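Local coordinates for PH1570-like domain-containing protein (Pyrococcus horikoshii, PDB 2HQ4), which is of unknown function, a hypothetical archaeal protein of the Ph1570 family built from an antiparallel sheet and several helices, at residues E14-E17 against G22-D25; L16-N21 against A45-L50. All coordinates share one frame; numbering follows the deposited sequence.

Interaction 1: E14-E17 against G22-D25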
ATOM      1  N   GLU A  14     -11.408  16.830   1.717  1.00 23.38           N
ATOM      2  CA  GLU A  14     -12.796  16.830   1.312  1.00 25.17           C
ATOM      3  C   GLU A  14     -13.302  15.418   1.055  1.00 23.53           C
ATOM      4  O   GLU A  14     -14.390  15.035   1.505  1.00 22.54           O
ATOM      5  CB  GLU A  14     -12.987  17.683   0.023  1.00 25.08           C
ATOM      6  CG  GLU A  14     -14.475  17.882  -0.301  1.00 29.99           C
ATOM      7  CD  GLU A  14     -14.741  18.446  -1.700  1.00 31.89           C
ATOM      8  OE1 GLU A  14     -13.787  18.887  -2.389  1.00 38.77           O
ATOM      9  OE2 GLU A  14     -15.931  18.405  -2.123  1.00 42.29           O
ATOM     10  N   LYS A  15     -12.503  14.632   0.335  1.00 22.12           N
ATOM     11  CA  LYS A  15     -12.956  13.302  -0.056  1.00 21.96           C
ATOM     12  C   LYS A  15     -11.936  12.222   0.351  1.00 21.61           C
ATOM     13  O   LYS A  15     -11.903  11.157  -0.260  1.00 21.11           O
ATOM     14  CB  LYS A  15     -13.157  13.295  -1.572  1.00 21.87           C
ATOM     15  CG  LYS A  15     -14.381  14.182  -1.991  1.00 26.09           C
ATOM     16  CD  LYS A  15     -14.627  14.074  -3.489  1.00 28.14           C
ATOM     17  CE  LYS A  15     -15.931  14.848  -3.843  1.00 30.83           C
ATOM     18  NZ  LYS A  15     -16.167  14.696  -5.326  1.00 34.38           N
ATOM     19  N   LEU A  16     -11.087  12.538   1.334  1.00 21.04           N
ATOM     20  CA  LEU A  16     -10.131  11.578   1.901  1.00 20.62           C
ATOM     21  C   LEU A  16     -10.503  11.195   3.332  1.00 20.97           C
ATOM     22  O   LEU A  16     -10.650  12.080   4.194  1.00 20.53           O
ATOM     23  CB  LEU A  16      -8.726  12.156   1.869  1.00 20.12           C
ATOM     24  CG  LEU A  16      -7.604  11.364   2.561  1.00 19.39           C
ATOM     25  CD1 LEU A  16      -7.321  10.017   1.811  1.00 15.92           C
ATOM     26  CD2 LEU A  16      -6.365  12.227   2.630  1.00 18.45           C
ATOM     27  N   GLU A  17     -10.650   9.891   3.573  1.00 21.15           N
ATOM     28  CA  GLU A  17     -10.793   9.327   4.918  1.00 22.27           C
ATOM     29  C   GLU A  17      -9.655   8.360   5.142  1.00 22.75           C
ATOM     30  O   GLU A  17      -9.359   7.531   4.293  1.00 21.87           O
ATOM     31  CB  GLU A  17     -12.083   8.522   5.083  1.00 24.19           C
ATOM     32  CG  GLU A  17     -13.350   9.177   4.655  1.00 29.28           C
ATOM     33  CD  GLU A  17     -14.496   8.172   4.664  1.00 34.79           C
ATOM     34  OE1 GLU A  17     -14.711   7.427   3.648  1.00 35.90           O
ATOM     35  OE2 GLU A  17     -15.130   8.102   5.728  1.00 37.65           O
ATOM     36  N   GLY A  22      -5.668   1.702   6.471  1.00 16.75           N
ATOM     37  CA  GLY A  22      -5.906   2.060   5.052  1.00 16.65           C
ATOM     38  C   GLY A  22      -6.371   3.475   4.846  1.00 16.85           C
ATOM     39  O   GLY A  22      -6.498   4.264   5.804  1.00 17.14           O
ATOM     40  N   PHE A  23      -6.649   3.824   3.589  1.00 17.59           N
ATOM     41  CA  PHE A  23      -7.319   5.093   3.316  1.00 17.33           C
ATOM     42  C   PHE A  23      -8.201   4.972   2.066  1.00 17.79           C
ATOM     43  O   PHE A  23      -7.946   4.125   1.204  1.00 14.40           O
ATOM     44  CB  PHE A  23      -6.314   6.285   3.262  1.00 17.41           C
ATOM     45  CG  PHE A  23      -5.427   6.323   2.011  1.00 18.51           C
ATOM     46  CD1 PHE A  23      -4.113   5.886   2.062  1.00 18.22           C
ATOM     47  CD2 PHE A  23      -5.918   6.878   0.807  1.00 17.52           C
ATOM     48  CE1 PHE A  23      -3.273   5.948   0.891  1.00 20.04           C
ATOM     49  CE2 PHE A  23      -5.141   6.917  -0.335  1.00 15.41           C
ATOM     50  CZ  PHE A  23      -3.811   6.466  -0.296  1.00 16.20           C
ATOM     51  N   LYS A  24      -9.244   5.802   2.017  1.00 16.88           N
ATOM     52  CA  LYS A  24     -10.177   5.856   0.910  1.00 19.60           C
ATOM     53  C   LYS A  24     -10.252   7.296   0.397  1.00 19.56           C
ATOM     54  O   LYS A  24     -10.696   8.189   1.123  1.00 19.67           O
ATOM     55  CB  LYS A  24     -11.573   5.443   1.368  1.00 18.15           C
ATOM     56  CG  LYS A  24     -12.622   5.451   0.245  1.00 22.67           C
ATOM     57  CD  LYS A  24     -14.023   5.061   0.773  1.00 23.02           C
ATOM     58  CE  LYS A  24     -15.002   4.956  -0.413  1.00 31.88           C
ATOM     59  NZ  LYS A  24     -16.388   4.663   0.026  1.00 33.69           N
ATOM     60  N   ASP A  25      -9.867   7.494  -0.855  1.00 19.68           N
ATOM     61  CA  ASP A  25      -9.913   8.828  -1.439  1.00 20.73           C
ATOM     62  C   ASP A  25     -10.868   8.834  -2.626  1.00 21.64           C
ATOM     63  O   ASP A  25     -10.566   8.231  -3.675  1.00 21.90           O
ATOM     64  CB  ASP A  25      -8.525   9.249  -1.878  1.00 19.44           C
ATOM     65  CG  ASP A  25      -8.470  10.713  -2.220  1.00 22.11           C
ATOM     66  OD1 ASP A  25      -9.210  11.113  -3.150  1.00 20.88           O
ATOM     67  OD2 ASP A  25      -7.681  11.442  -1.592  1.00 22.19           O
TER
HETATM   68  O   HOH W   1     -13.446   8.880   1.381  1.00 23.30           O
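Leu-16 and Asp-25 face each other as a non-hydrogen-bonded pair, and next to them Glu-17 and Lys-24 form a hydrogen-bonded pair. Glu-17 N donates to Lys-24 O at 3.0 Å, and Lys-24 N returns a bond of 2.9 Å to Glu-17 O. Within the ladder, the CA-H of Asp-25 points at Lys-15 O, with CA and O 3.3 Å apart; backbone bonding between Lys-15 and Glu-26 carries the pairing on. The side chain of Leu-16 can be followed outward: CB lies 3.7 Å from Asp-25 OD2, CG passes the same oxygen at a longer distance, and there the chain forks. With CG opposite the backbone N (chi1 173°), CD1 touches two partners lying at about a right angle to each other, that carboxylate oxygen and Phe-23 CD2, the latter at 3.6 Å; CD2 of Leu-16 continues toward helix 40-55. These strands are the arms of a beta hairpin, 16-19 and 22-25, turning at Glu-20 and Asn-21, and alternation puts Leu-16, Phe-23 and Asp-25 on the inner face. An aspartate suits this buried place because its short carboxylate is well supplied with donors: OD2 meets the hydroxyl of Tyr-51, and OD1 accepts the backbone NH of Phe-28. With the carboxylate gone, as in an alanine here, the Tyr-51 hydroxyl and the Phe-28 NH would probably lose this acceptor, and a gap would be likely to open beside Leu-16. On the other face the long chains of Glu-17 and Lys-24 run side by side in the same direction, suited to a more open surface. Glu-17 OE1 and Lys-24 NZ stay 4.9 Å apart. A water 2.8 Å from Lys-24 O and 3.0 Å from Glu-17 OE1 can donate to either, with more acceptors near it than it has protons.

Interaction 2: L16-N21 against A45-L50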
ATOM      1  N   LEU A  16     -11.087  12.538   1.334  1.00 21.04           N
ATOM      2  CA  LEU A  16     -10.131  11.578   1.901  1.00 20.62           C
ATOM      3  C   LEU A  16     -10.503  11.195   3.332  1.00 20.97           C
ATOM      4  O   LEU A  16     -10.650  12.080   4.194  1.00 20.53           O
ATOM      5  CB  LEU A  16      -8.726  12.156   1.869  1.00 20.12           C
ATOM      6  CG  LEU A  16      -7.604  11.364   2.561  1.00 19.39           C
ATOM      7  CD1 LEU A  16      -7.321  10.017   1.811  1.00 15.92           C
ATOM      8  CD2 LEU A  16      -6.365  12.227   2.630  1.00 18.45           C
ATOM      9  N   GLU A  17     -10.650   9.891   3.573  1.00 21.15           N
ATOM     10  CA  GLU A  17     -10.793   9.327   4.918  1.00 22.27           C
ATOM     11  C   GLU A  17      -9.655   8.360   5.142  1.00 22.75           C
ATOM     12  O   GLU A  17      -9.359   7.531   4.293  1.00 21.87           O
ATOM     13  CB  GLU A  17     -12.083   8.522   5.083  1.00 24.19           C
ATOM     14  CG  GLU A  17     -13.350   9.177   4.655  1.00 29.28           C
ATOM     15  CD  GLU A  17     -14.496   8.172   4.664  1.00 34.79           C
ATOM     16  OE1 GLU A  17     -14.711   7.427   3.648  1.00 35.90           O
ATOM     17  OE2 GLU A  17     -15.130   8.102   5.728  1.00 37.65           O
ATOM     18  N   VAL A  18      -9.069   8.430   6.329  1.00 22.79           N
ATOM     19  CA  VAL A  18      -7.966   7.582   6.707  1.00 22.63           C
ATOM     20  C   VAL A  18      -8.481   6.641   7.825  1.00 22.94           C
ATOM     21  O   VAL A  18      -9.247   7.056   8.689  1.00 21.92           O
ATOM     22  CB  VAL A  18      -6.818   8.450   7.190  1.00 22.59           C
ATOM     23  CG1 VAL A  18      -5.698   7.600   7.707  1.00 26.35           C
ATOM     24  CG2 VAL A  18      -6.285   9.327   6.018  1.00 24.30           C
ATOM     25  N   PHE A  19      -8.058   5.382   7.788  1.00 22.39           N
ATOM     26  CA  PHE A  19      -8.591   4.334   8.673  1.00 21.97           C
ATOM     27  C   PHE A  19      -7.421   3.684   9.377  1.00 21.88           C
ATOM     28  O   PHE A  19      -6.259   4.038   9.101  1.00 20.87           O
ATOM     29  CB  PHE A  19      -9.397   3.334   7.825  1.00 22.17           C
ATOM     30  CG  PHE A  19     -10.592   3.937   7.193  1.00 23.50           C
ATOM     31  CD1 PHE A  19     -10.536   4.479   5.917  1.00 22.48           C
ATOM     32  CD2 PHE A  19     -11.791   4.009   7.896  1.00 26.02           C
ATOM     33  CE1 PHE A  19     -11.641   5.025   5.349  1.00 23.66           C
ATOM     34  CE2 PHE A  19     -12.904   4.586   7.342  1.00 25.30           C
ATOM     35  CZ  PHE A  19     -12.838   5.097   6.050  1.00 25.34           C
ATOM     36  N   GLU A  20      -7.660   2.706  10.271  1.00 22.01           N
ATOM     37  CA  GLU A  20      -6.536   2.163  11.050  1.00 22.59           C
ATOM     38  C   GLU A  20      -5.471   1.542  10.135  1.00 20.54           C
ATOM     39  O   GLU A  20      -4.236   1.624  10.385  1.00 20.25           O
ATOM     40  CB  GLU A  20      -7.009   1.033  11.994  1.00 24.66           C
ATOM     41  CG  GLU A  20      -7.622   1.418  13.268  1.00 30.11           C
ATOM     42  CD  GLU A  20      -6.806   2.421  14.058  1.00 31.95           C
ATOM     43  OE1 GLU A  20      -5.641   2.161  14.422  1.00 33.89           O
ATOM     44  OE2 GLU A  20      -7.385   3.470  14.336  1.00 35.63           O
ATOM     45  N   ASN A  21      -5.946   0.862   9.098  1.00 18.16           N
ATOM     46  CA  ASN A  21      -5.012   0.130   8.220  1.00 17.11           C
ATOM     47  C   ASN A  21      -5.277   0.459   6.757  1.00 16.62           C
ATOM     48  O   ASN A  21      -5.101  -0.401   5.882  1.00 15.08           O
ATOM     49  CB  ASN A  21      -5.125  -1.412   8.430  1.00 16.06           C
ATOM     50  CG  ASN A  21      -6.447  -1.974   7.890  1.00 16.83           C
ATOM     51  OD1 ASN A  21      -7.517  -1.354   8.014  1.00 18.47           O
ATOM     52  ND2 ASN A  21      -6.375  -3.133   7.278  1.00 14.11           N
ATOM     53  N   ALA A  45       3.075   8.391   2.564  1.00 17.03           N
ATOM     54  CA  ALA A  45       3.763   8.865   1.364  1.00 16.72           C
ATOM     55  C   ALA A  45       2.813   8.940   0.162  1.00 17.23           C
ATOM     56  O   ALA A  45       2.887   9.879  -0.640  1.00 18.26           O
ATOM     57  CB  ALA A  45       4.963   7.960   1.062  1.00 16.90           C
ATOM     58  N   MET A  46       1.925   7.956   0.028  1.00 15.39           N
ATOM     59  CA  MET A  46       0.920   7.985  -1.059  1.00 15.48           C
ATOM     60  C   MET A  46      -0.003   9.208  -0.944  1.00 16.84           C
ATOM     61  O   MET A  46      -0.355   9.809  -1.962  1.00 17.35           O
ATOM     62  CB  MET A  46       0.058   6.687  -1.017  1.00 15.08           C
ATOM     63  CG  MET A  46       0.843   5.358  -1.369  1.00 16.03           C
ATOM     64  SD  MET A  46      -0.078   3.839  -0.999  1.00  8.38           S
ATOM     65  CE  MET A  46      -1.335   3.956  -2.300  1.00 18.85           C
ATOM     66  N   ILE A  47      -0.426   9.549   0.279  1.00 17.05           N
ATOM     67  CA  ILE A  47      -1.305  10.709   0.541  1.00 17.94           C
ATOM     68  C   ILE A  47      -0.592  12.011   0.182  1.00 19.08           C
ATOM     69  O   ILE A  47      -1.138  12.870  -0.521  1.00 18.54           O
ATOM     70  CB  ILE A  47      -1.782  10.719   2.044  1.00 18.26           C
ATOM     71  CG1 ILE A  47      -2.803   9.612   2.272  1.00 17.66           C
ATOM     72  CG2 ILE A  47      -2.413  12.067   2.417  1.00 17.19           C
ATOM     73  CD1 ILE A  47      -3.008   9.161   3.824  1.00 18.79           C
ATOM     74  N   TYR A  48       0.644  12.150   0.667  1.00 19.86           N
ATOM     75  CA  TYR A  48       1.496  13.271   0.308  1.00 22.43           C
ATOM     76  C   TYR A  48       1.596  13.453  -1.207  1.00 22.38           C
ATOM     77  O   TYR A  48       1.404  14.572  -1.742  1.00 22.65           O
ATOM     78  CB  TYR A  48       2.874  13.049   0.922  1.00 22.68           C
ATOM     79  CG  TYR A  48       3.861  14.188   0.746  1.00 27.35           C
ATOM     80  CD1 TYR A  48       3.963  15.215   1.700  1.00 27.24           C
ATOM     81  CD2 TYR A  48       4.729  14.213  -0.348  1.00 26.61           C
ATOM     82  CE1 TYR A  48       4.907  16.273   1.530  1.00 28.46           C
ATOM     83  CE2 TYR A  48       5.650  15.259  -0.525  1.00 29.09           C
ATOM     84  CZ  TYR A  48       5.730  16.266   0.424  1.00 28.47           C
ATOM     85  OH  TYR A  48       6.667  17.258   0.228  1.00 31.93           O
ATOM     86  N   GLU A  49       1.909  12.365  -1.897  1.00 21.89           N
ATOM     87  CA  GLU A  49       2.058  12.421  -3.339  1.00 23.29           C
ATOM     88  C   GLU A  49       0.736  12.802  -4.030  1.00 21.74           C
ATOM     89  O   GLU A  49       0.764  13.575  -4.986  1.00 21.02           O
ATOM     90  CB  GLU A  49       2.621  11.101  -3.883  1.00 23.08           C
ATOM     91  CG  GLU A  49       2.681  11.058  -5.410  1.00 27.15           C
ATOM     92  CD  GLU A  49       3.395   9.840  -5.949  1.00 28.42           C
ATOM     93  OE1 GLU A  49       4.157   9.195  -5.189  1.00 33.09           O
ATOM     94  OE2 GLU A  49       3.216   9.537  -7.158  1.00 36.62           O
ATOM     95  N   LEU A  50      -0.397  12.296  -3.533  1.00 19.48           N
ATOM     96  CA  LEU A  50      -1.704  12.605  -4.100  1.00 20.89           C
ATOM     97  C   LEU A  50      -2.078  14.112  -4.013  1.00 22.49           C
ATOM     98  O   LEU A  50      -2.687  14.658  -4.946  1.00 20.89           O
ATOM     99  CB  LEU A  50      -2.808  11.762  -3.464  1.00 20.24           C
ATOM    100  CG  LEU A  50      -3.005  10.295  -3.888  1.00 20.83           C
ATOM    101  CD1 LEU A  50      -4.174   9.682  -3.088  1.00 19.34           C
ATOM    102  CD2 LEU A  50      -3.307  10.204  -5.442  1.00 20.74           C
TER
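This is a purely apolar, buried contact in which Leu-16 and Val-18 on the inner face of strand 16-19 pack against one residue, Ile-47, of helix 40-55. Ile-47 meets both by its two branches. Its CG2 methyl lies 4.0 Å from Leu-16 CD2, while the longer branch extends until CD1 comes to 3.9 Å from Val-18 CG2. With CG1 opposite the carbonyl carbon (chi1 -72°) and CG2 opposite the backbone N, the fork spreads across the two strand residues, which alternation along the strand puts on the same face; Glu-17, between them, faces the other side of the sheet. In each pair the side chains approach at a slant and touch through methyl groups, so the joint is one of shape and hydrophobic burial. The arrangement is the familiar helix-on-sheet layer of an alpha+beta fold: the antiparallel sheet presents aliphatic residues to a helix lying over it, with Leu-16 CA and Ile-47 CA 9.0 Å apart. Valine, branched at CB, fits an extended strand well, whereas the longer leucine carries its methyl farther toward the helix. Helix 61-70 completes the surroundings: its Pro-62 touches Leu-16, and its Phe-69 and Trp-70 touch Val-18.

Overall arrangement
After strand 10-13 the chain enters 14-17. Leu-16 works in both contacts; Glu-17 is shared by the two segments but meets only 22-25. Interaction 1 closes the shorter loop, turning at Glu-20 and Asn-21 and returning as 22-25 within the hairpin. The chain then adds strand 30-36 to the sheet before helix 40-55, and interaction 2 closes a longer loop back to strand 16-19. Counted from Leu-16, the hairpin loop nests inside the longer one, and only 14 and 15 fall before it. The two contacts meet where Phe-23 CD1 packs 3.9 Å from Ile-47 CD1, so the helix rests on both arms of the hairpin.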